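Local coordinates for protein bradyzoite pseudokinase 1 (Toxoplasma gondii, PDB 6M7Z) that regulates the membrane ultrastructure of the Toxoplasma parasitophorous vacuole as a divergent kinase that lacks the glycine-rich loop, at residues A[19-24]-A[89-94]; A[158-163]-A[183-188]. All blocks are in the same frame, centred on the assembly; numbering follows the deposited sequence.

Overall arrangement
The two contacts sit in different lobes of a kinase-like fold, their centres about 21 Å apart. Contact 1 comes first along the chain and closes before contact 2 opens. It joins helix 14-23 to helix 88-101, probably the equivalent of αC, beside the four-stranded antiparallel sheet of the N-terminal lobe. The centre of contact 2 lies about 7 Å from the centre of the chain; this contact ties helix 146-161 of the helical lobe to strand 183-185 and the turn after it. The segments meet at the cleft, where E94 OE2 packs 4.2 Å from L188 N. The probable αC helix is thus in touch with the region where kinases carry their DFG motif.

Contact 1 (A[19-24]-A[89-94]); sequences SYLKEL and KYSVYE. With EDO (1,2-ethanediol), chain H.
L21 and V92 bring two helices of the N-terminal lobe together: helix 14-23 lies against helix 88-101, probably the counterpart of the kinase αC helix. The contact across the segments is almost wholly apolar and centres on one methyl group, V92 CG1, with S91 OG at its margin. With chi1 at -55°, V92 holds CG1 anti to its carbonyl carbon and aims it at the first helix. L21 meets this methyl along its flank, its CB lying 3.7 Å from V92 CG1, and the two side chains cross at about a right angle. L21 CD1 approaches V92 CG1 more closely still, at 3.2 Å, which is tight for two methyls and somewhat doubtful in its exact value at 2.5 Å resolution. From the loop that follows the helix, L24 adds CD1 at 4.1 Å from V92 CG1, so both leucines pack against the same methyl. W17 also touches V92, and L21 and V92 both rest on T122 of strand 121-127, which places the pair on the sheet.

Backbone hydrogen bonds shape the turn that carries V92. K89 O takes both Y93 N, at 2.9 Å, and V92 N, at 3.2 Å, an i to i+3 bond beside the regular i to i+4 one. Outside the pair, T122 OG1 bonds S91 O and R117 NH2 bonds K22 O, tying both segments to the sheet.

E94, at the end of segment 89-94, carries the charged interaction. Its OE2 forms a salt bridge with K79, matching the lysine–αC glutamate pair characteristic of an αC-in kinase. The other carboxylate oxygen serves an ethanediol, probably from the crystallisation liquor and also hydrogen-bonded to K79 O: its O2 hydroxyl donates to E94 OE1 at 2.8 Å.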
ATOM      1  N   SER A  19     -21.671  -2.483 -14.514  1.00 38.50           N
ATOM      2  CA  SER A  19     -22.718  -2.153 -13.547  1.00 46.40           C
ATOM      3  C   SER A  19     -22.082  -1.535 -12.297  1.00 43.92           C
ATOM      4  O   SER A  19     -22.551  -0.510 -11.808  1.00 38.29           O
ATOM      5  CB  SER A  19     -23.561  -3.356 -13.195  1.00 54.80           C
ATOM      6  OG  SER A  19     -24.678  -3.456 -14.078  1.00 69.82           O
ATOM      7  N   TYR A  20     -20.992  -2.142 -11.810  1.00 38.83           N
ATOM      8  CA  TYR A  20     -20.348  -1.666 -10.596  1.00 37.66           C
ATOM      9  C   TYR A  20     -19.780  -0.259 -10.796  1.00 37.29           C
ATOM     10  O   TYR A  20     -19.839   0.567  -9.893  1.00 34.17           O
ATOM     11  CB  TYR A  20     -19.250  -2.599 -10.100  1.00 34.16           C
ATOM     12  CG  TYR A  20     -18.903  -2.314  -8.660  1.00 35.54           C
ATOM     13  CD1 TYR A  20     -19.645  -2.861  -7.623  1.00 36.37           C
ATOM     14  CD2 TYR A  20     -17.859  -1.461  -8.336  1.00 34.29           C
ATOM     15  CE1 TYR A  20     -19.338  -2.593  -6.300  1.00 38.98           C
ATOM     16  CE2 TYR A  20     -17.521  -1.209  -7.020  1.00 38.10           C
ATOM     17  CZ  TYR A  20     -18.274  -1.766  -5.996  1.00 41.25           C
ATOM     18  OH  TYR A  20     -17.979  -1.523  -4.680  1.00 41.76           O
ATOM     19  N   LEU A  21     -19.228   0.005 -11.982  1.00 39.20           N
ATOM     20  CA  LEU A  21     -18.718   1.323 -12.310  1.00 43.70           C
ATOM     21  C   LEU A  21     -19.825   2.372 -12.150  1.00 46.08           C
ATOM     22  O   LEU A  21     -19.601   3.417 -11.540  1.00 56.04           O
ATOM     23  CB  LEU A  21     -18.148   1.294 -13.732  1.00 42.51           C
ATOM     24  CG  LEU A  21     -17.778   2.647 -14.325  1.00 45.78           C
ATOM     25  CD1 LEU A  21     -16.644   3.283 -13.555  1.00 43.30           C
ATOM     26  CD2 LEU A  21     -17.411   2.482 -15.786  1.00 44.64           C
ATOM     27  N   LYS A  22     -21.022   2.050 -12.650  1.00 50.33           N
ATOM     28  CA  LYS A  22     -22.178   2.963 -12.608  1.00 59.88           C
ATOM     29  C   LYS A  22     -22.658   3.196 -11.166  1.00 55.61           C
ATOM     30  O   LYS A  22     -23.149   4.254 -10.857  1.00 62.66           O
ATOM     31  CB  LYS A  22     -23.288   2.439 -13.522  1.00 66.85           C
ATOM     32  CG  LYS A  22     -23.003   2.674 -15.002  1.00 70.86           C
ATOM     33  CD  LYS A  22     -24.024   2.121 -15.970  1.00 79.74           C
ATOM     34  CE  LYS A  22     -24.006   2.861 -17.295  1.00 85.31           C
ATOM     35  NZ  LYS A  22     -24.315   1.982 -18.448  1.00 88.45           N
ATOM     36  N   GLU A  23     -22.474   2.210 -10.289  1.00 54.31           N
ATOM     37  CA  GLU A  23     -22.878   2.291  -8.877  1.00 53.15           C
ATOM     38  C   GLU A  23     -21.979   3.233  -8.057  1.00 49.07           C
ATOM     39  O   GLU A  23     -22.354   3.596  -6.960  1.00 45.60           O
ATOM     40  CB  GLU A  23     -22.878   0.897  -8.236  1.00 73.85           C
ATOM     41  CG  GLU A  23     -24.140   0.103  -8.580  1.00 98.80           C
ATOM     42  CD  GLU A  23     -24.410  -1.167  -7.799  1.00116.81           C
ATOM     43  OE1 GLU A  23     -23.451  -1.798  -7.327  1.00109.07           O
ATOM     44  OE2 GLU A  23     -25.591  -1.517  -7.676  1.00116.42           O
ATOM     45  N   LEU A  24     -20.774   3.570  -8.535  1.00 46.62           N
ATOM     46  CA  LEU A  24     -19.866   4.461  -7.778  1.00 40.21           C
ATOM     47  C   LEU A  24     -20.454   5.863  -7.730  1.00 36.14           C
ATOM     48  O   LEU A  24     -20.944   6.355  -8.738  1.00 35.69           O
ATOM     49  CB  LEU A  24     -18.490   4.533  -8.436  1.00 43.31           C
ATOM     50  CG  LEU A  24     -17.594   3.317  -8.265  1.00 46.61           C
ATOM     51  CD1 LEU A  24     -16.293   3.520  -9.030  1.00 51.09           C
ATOM     52  CD2 LEU A  24     -17.367   3.010  -6.785  1.00 45.59           C
ATOM     53  N   LYS A  89     -13.195  -3.159 -15.748  1.00 32.86           N
ATOM     54  CA  LYS A  89     -12.508  -3.776 -14.639  1.00 34.47           C
ATOM     55  C   LYS A  89     -11.245  -2.987 -14.262  1.00 32.76           C
ATOM     56  O   LYS A  89     -10.994  -2.719 -13.087  1.00 33.28           O
ATOM     57  CB  LYS A  89     -12.168  -5.228 -14.958  1.00 35.33           C
ATOM     58  CG  LYS A  89     -11.555  -5.974 -13.775  1.00 39.82           C
ATOM     59  CD  LYS A  89     -11.122  -7.389 -14.038  1.00 42.29           C
ATOM     60  CE  LYS A  89     -10.662  -8.018 -12.743  1.00 48.73           C
ATOM     61  NZ  LYS A  89     -10.534  -9.483 -12.873  1.00 60.88           N
ATOM     62  N   TYR A  90     -10.463  -2.599 -15.264  1.00 32.19           N
ATOM     63  CA  TYR A  90      -9.185  -1.956 -15.002  1.00 34.29           C
ATOM     64  C   TYR A  90      -9.396  -0.703 -14.139  1.00 30.28           C
ATOM     65  O   TYR A  90      -8.548  -0.403 -13.307  1.00 28.46           O
ATOM     66  CB  TYR A  90      -8.417  -1.713 -16.311  1.00 38.82           C
ATOM     67  CG  TYR A  90      -7.474  -0.540 -16.271  1.00 59.00           C
ATOM     68  CD1 TYR A  90      -7.931   0.732 -16.608  1.00 66.26           C
ATOM     69  CD2 TYR A  90      -6.144  -0.676 -15.876  1.00 55.10           C
ATOM     70  CE1 TYR A  90      -7.106   1.842 -16.510  1.00 70.17           C
ATOM     71  CE2 TYR A  90      -5.303   0.425 -15.802  1.00 59.23           C
ATOM     72  CZ  TYR A  90      -5.790   1.688 -16.114  1.00 73.26           C
ATOM     73  OH  TYR A  90      -5.013   2.811 -16.073  1.00 70.98           O
ATOM     74  N   SER A  91     -10.522   0.014 -14.304  1.00 29.30           N
ATOM     75  CA  SER A  91     -10.697   1.310 -13.612  1.00 28.72           C
ATOM     76  C   SER A  91     -11.445   1.183 -12.281  1.00 27.78           C
ATOM     77  O   SER A  91     -11.334   2.102 -11.451  1.00 28.55           O
ATOM     78  CB  SER A  91     -11.322   2.364 -14.498  1.00 29.06           C
ATOM     79  OG  SER A  91     -12.685   2.088 -14.749  1.00 30.22           O
ATOM     80  N   VAL A  92     -12.170   0.079 -12.055  1.00 27.59           N
ATOM     81  CA  VAL A  92     -12.983  -0.047 -10.843  1.00 29.04           C
ATOM     82  C   VAL A  92     -12.549  -1.213  -9.957  1.00 28.23           C
ATOM     83  O   VAL A  92     -13.143  -1.374  -8.878  1.00 29.06           O
ATOM     84  CB  VAL A  92     -14.488  -0.155 -11.160  1.00 32.59           C
ATOM     85  CG1 VAL A  92     -14.942   1.018 -12.000  1.00 38.12           C
ATOM     86  CG2 VAL A  92     -14.850  -1.452 -11.842  1.00 32.66           C
ATOM     87  N   TYR A  93     -11.547  -2.001 -10.372  1.00 27.00           N
ATOM     88  CA  TYR A  93     -11.113  -3.148  -9.565  1.00 27.12           C
ATOM     89  C   TYR A  93     -10.673  -2.692  -8.168  1.00 26.96           C
ATOM     90  O   TYR A  93     -11.105  -3.243  -7.183  1.00 28.03           O
ATOM     91  CB  TYR A  93      -9.991  -3.932 -10.253  1.00 26.75           C
ATOM     92  CG  TYR A  93      -9.596  -5.176  -9.503  1.00 27.45           C
ATOM     93  CD1 TYR A  93     -10.438  -6.269  -9.459  1.00 28.64           C
ATOM     94  CD2 TYR A  93      -8.407  -5.243  -8.796  1.00 27.56           C
ATOM     95  CE1 TYR A  93     -10.090  -7.420  -8.762  1.00 30.01           C
ATOM     96  CE2 TYR A  93      -8.040  -6.378  -8.094  1.00 28.76           C
ATOM     97  CZ  TYR A  93      -8.888  -7.471  -8.067  1.00 30.25           C
ATOM     98  OH  TYR A  93      -8.525  -8.599  -7.386  1.00 31.68           O
ATOM     99  N   GLU A  94      -9.804  -1.687  -8.099  1.00 26.43           N
ATOM    100  CA  GLU A  94      -9.258  -1.260  -6.829  1.00 27.27           C
ATOM    101  C   GLU A  94     -10.375  -0.669  -5.955  1.00 28.07           C
ATOM    102  O   GLU A  94     -10.484  -1.001  -4.776  1.00 28.15           O
ATOM    103  CB  GLU A  94      -8.080  -0.304  -7.030  1.00 27.01           C
ATOM    104  CG  GLU A  94      -7.254  -0.140  -5.773  1.00 28.43           C
ATOM    105  CD  GLU A  94      -6.037   0.773  -5.866  1.00 29.19           C
ATOM    106  OE1 GLU A  94      -5.785   1.342  -6.994  1.00 29.73           O
ATOM    107  OE2 GLU A  94      -5.337   0.921  -4.819  1.00 28.93           O
TER
HETATM  108  C1  EDO H 402      -8.737   4.018  -9.591  1.00 42.01           C
HETATM  109  O1  EDO H 402      -8.841   5.427  -9.300  1.00 29.78           O
HETATM  110  C2  EDO H 402      -7.415   3.497  -9.028  1.00 47.63           C
HETATM  111  O2  EDO H 402      -7.235   2.088  -9.238  1.00 43.29           O

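Contact 2 (A[158-163]-A[183-188]); sequences KSLHNL and VVLGGL
L160 extends from its helix toward L185 and L188 with CG anti to the backbone N (chi1 -171°), and its chi2 sends CD2 to the far end of the side chain. L185 has the same shape (chi1 179°) and reaches back from the strand with its own CD2 foremost. L188 differs: its CG lies anti to the carbonyl carbon, and CD2 rather than the extended CD1 is turned to the helix. Three methyls therefore converge. L160 CD2 stands 4.3 Å from L188 CD2 and 4.5 Å from L185 CD2, while L185 CD2 and L188 CD2 are 5.0 Å apart. The second branch of L160 takes part as well, since its CD1 also lies 4.3 Å from L188 CD2; L188 thus faces the fork of L160, whereas L185 meets one prong.

By fold and sequence, helix 146-161 probably corresponds to αE of protein kinases, and the strand and turn to β8 and the DFG region. By sequence spacing, L188 probably takes the place of the DFG phenylalanine, in a G-L-D sequence that ends at D189. The turn is anchored by G186 O, which accepts a hydrogen bond from H167 NE2, the histidine of an H-R-S sequence that appears in the place of HRD. Near the end of the helix, H161 NE2 is bonded to D233 OD2, consistent with the αE–αF link of protein kinases. L185 also rests on A156, one turn earlier in the helix, and on F175.

All three leucines are buried and they touch through methyl groups alone. Methyl contacts with no polar pairing imply that van der Waals and hydrophobic forces carry this junction, while directional bonds come from outside the pair, from L108 and L110 to L185 and from S174 to G186.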
ATOM      1  N   LYS A 158       0.850 -10.571   5.902  1.00 46.14           N
ATOM      2  CA  LYS A 158       0.057 -11.600   6.565  1.00 48.50           C
ATOM      3  C   LYS A 158      -1.407 -11.157   6.670  1.00 41.72           C
ATOM      4  O   LYS A 158      -2.310 -11.966   6.422  1.00 41.88           O
ATOM      5  CB  LYS A 158       0.607 -11.921   7.958  1.00 55.99           C
ATOM      6  CG  LYS A 158       0.059 -13.222   8.534  1.00 63.06           C
ATOM      7  CD  LYS A 158       0.263 -13.408  10.015  1.00 66.34           C
ATOM      8  CE  LYS A 158      -0.673 -14.449  10.594  1.00 68.91           C
ATOM      9  NZ  LYS A 158      -1.005 -14.142  12.005  1.00 70.41           N
ATOM     10  N   SER A 159      -1.631  -9.891   7.038  1.00 38.14           N
ATOM     11  CA  SER A 159      -2.983  -9.377   7.187  1.00 40.21           C
ATOM     12  C   SER A 159      -3.728  -9.446   5.845  1.00 41.27           C
ATOM     13  O   SER A 159      -4.931  -9.642   5.831  1.00 43.49           O
ATOM     14  CB  SER A 159      -3.009  -7.984   7.806  1.00 41.23           C
ATOM     15  OG  SER A 159      -2.722  -6.955   6.866  1.00 40.34           O
ATOM     16  N   LEU A 160      -3.009  -9.337   4.721  1.00 43.29           N
ATOM     17  CA  LEU A 160      -3.633  -9.441   3.405  1.00 44.52           C
ATOM     18  C   LEU A 160      -3.930 -10.912   3.075  1.00 46.52           C
ATOM     19  O   LEU A 160      -5.002 -11.239   2.567  1.00 38.38           O
ATOM     20  CB  LEU A 160      -2.723  -8.804   2.352  1.00 45.00           C
ATOM     21  CG  LEU A 160      -3.335  -8.650   0.959  1.00 46.23           C
ATOM     22  CD1 LEU A 160      -4.470  -7.628   0.941  1.00 50.53           C
ATOM     23  CD2 LEU A 160      -2.262  -8.246  -0.032  1.00 49.92           C
ATOM     24  N   HIS A 161      -2.979 -11.802   3.368  1.00 47.48           N
ATOM     25  CA  HIS A 161      -3.171 -13.254   3.174  1.00 46.92           C
ATOM     26  C   HIS A 161      -4.385 -13.757   3.971  1.00 47.34           C
ATOM     27  O   HIS A 161      -5.154 -14.555   3.451  1.00 44.78           O
ATOM     28  CB  HIS A 161      -1.875 -14.022   3.488  1.00 45.05           C
ATOM     29  CG  HIS A 161      -0.801 -13.811   2.474  1.00 41.94           C
ATOM     30  ND1 HIS A 161       0.445 -14.386   2.585  1.00 47.95           N
ATOM     31  CD2 HIS A 161      -0.772 -13.061   1.352  1.00 39.79           C
ATOM     32  CE1 HIS A 161       1.167 -14.079   1.525  1.00 44.73           C
ATOM     33  NE2 HIS A 161       0.458 -13.225   0.784  1.00 41.83           N
ATOM     34  N   ASN A 162      -4.576 -13.252   5.201  1.00 48.73           N
ATOM     35  CA  ASN A 162      -5.704 -13.646   6.067  1.00 51.31           C
ATOM     36  C   ASN A 162      -7.068 -13.285   5.448  1.00 52.05           C
ATOM     37  O   ASN A 162      -8.071 -13.863   5.836  1.00 50.15           O
ATOM     38  CB  ASN A 162      -5.620 -13.013   7.459  1.00 53.88           C
ATOM     39  CG  ASN A 162      -4.471 -13.552   8.299  1.00 55.72           C
ATOM     40  OD1 ASN A 162      -3.899 -14.602   7.995  1.00 56.90           O
ATOM     41  ND2 ASN A 162      -4.097 -12.831   9.350  1.00 50.45           N
ATOM     42  N   LEU A 163      -7.115 -12.331   4.515  1.00 48.55           N
ATOM     43  CA  LEU A 163      -8.358 -11.969   3.813  1.00 48.68           C
ATOM     44  C   LEU A 163      -8.519 -12.798   2.527  1.00 46.56           C
ATOM     45  O   LEU A 163      -9.460 -12.576   1.766  1.00 46.32           O
ATOM     46  CB  LEU A 163      -8.339 -10.477   3.467  1.00 48.14           C
ATOM     47  CG  LEU A 163      -8.265  -9.511   4.646  1.00 49.60           C
ATOM     48  CD1 LEU A 163      -7.878  -8.085   4.196  1.00 47.18           C
ATOM     49  CD2 LEU A 163      -9.607  -9.485   5.356  1.00 54.78           C
ATOM     50  N   VAL A 183       3.377   2.384   9.234  1.00 38.23           N
ATOM     51  CA  VAL A 183       3.835   1.888   7.945  1.00 36.83           C
ATOM     52  C   VAL A 183       2.805   0.880   7.440  1.00 34.89           C
ATOM     53  O   VAL A 183       2.519  -0.087   8.118  1.00 33.67           O
ATOM     54  CB  VAL A 183       5.236   1.265   8.046  1.00 37.51           C
ATOM     55  CG1 VAL A 183       5.664   0.608   6.751  1.00 39.15           C
ATOM     56  CG2 VAL A 183       6.259   2.286   8.497  1.00 37.52           C
ATOM     57  N   VAL A 184       2.292   1.121   6.225  1.00 34.68           N
ATOM     58  CA  VAL A 184       1.166   0.371   5.658  1.00 34.01           C
ATOM     59  C   VAL A 184       1.536  -0.169   4.273  1.00 31.80           C
ATOM     60  O   VAL A 184       2.368   0.395   3.584  1.00 28.89           O
ATOM     61  CB  VAL A 184      -0.117   1.222   5.586  1.00 36.22           C
ATOM     62  CG1 VAL A 184      -0.521   1.703   6.983  1.00 37.94           C
ATOM     63  CG2 VAL A 184       0.017   2.388   4.614  1.00 35.18           C
ATOM     64  N   LEU A 185       0.871  -1.273   3.905  1.00 31.09           N
ATOM     65  CA  LEU A 185       1.017  -1.902   2.612  1.00 28.90           C
ATOM     66  C   LEU A 185      -0.066  -1.374   1.678  1.00 28.04           C
ATOM     67  O   LEU A 185      -1.255  -1.482   1.968  1.00 27.68           O
ATOM     68  CB  LEU A 185       0.889  -3.413   2.772  1.00 28.60           C
ATOM     69  CG  LEU A 185       0.985  -4.234   1.491  1.00 28.45           C
ATOM     70  CD1 LEU A 185       2.273  -3.919   0.726  1.00 27.04           C
ATOM     71  CD2 LEU A 185       0.905  -5.716   1.824  1.00 28.42           C
ATOM     72  N   GLY A 186       0.379  -0.830   0.540  1.00 27.43           N
ATOM     73  CA  GLY A 186      -0.488  -0.315  -0.531  1.00 27.26           C
ATOM     74  C   GLY A 186      -0.219  -1.052  -1.844  1.00 26.75           C
ATOM     75  O   GLY A 186       0.221  -2.233  -1.851  1.00 25.02           O
ATOM     76  N   GLY A 187      -0.503  -0.359  -2.952  1.00 26.61           N
ATOM     77  CA  GLY A 187      -0.412  -0.931  -4.271  1.00 26.77           C
ATOM     78  C   GLY A 187      -1.339  -2.125  -4.447  1.00 26.92           C
ATOM     79  O   GLY A 187      -0.981  -3.098  -5.105  1.00 26.23           O
ATOM     80  N   LEU A 188      -2.550  -2.027  -3.881  1.00 27.85           N
ATOM     81  CA  LEU A 188      -3.451  -3.173  -3.792  1.00 28.34           C
ATOM     82  C   LEU A 188      -4.240  -3.414  -5.083  1.00 28.48           C
ATOM     83  O   LEU A 188      -5.004  -4.381  -5.152  1.00 28.06           O
ATOM     84  CB  LEU A 188      -4.401  -2.949  -2.612  1.00 30.03           C
ATOM     85  CG  LEU A 188      -3.729  -2.880  -1.242  1.00 30.52           C
ATOM     86  CD1 LEU A 188      -4.805  -2.756  -0.156  1.00 32.57           C
ATOM     87  CD2 LEU A 188      -2.853  -4.105  -1.004  1.00 29.71           C
TER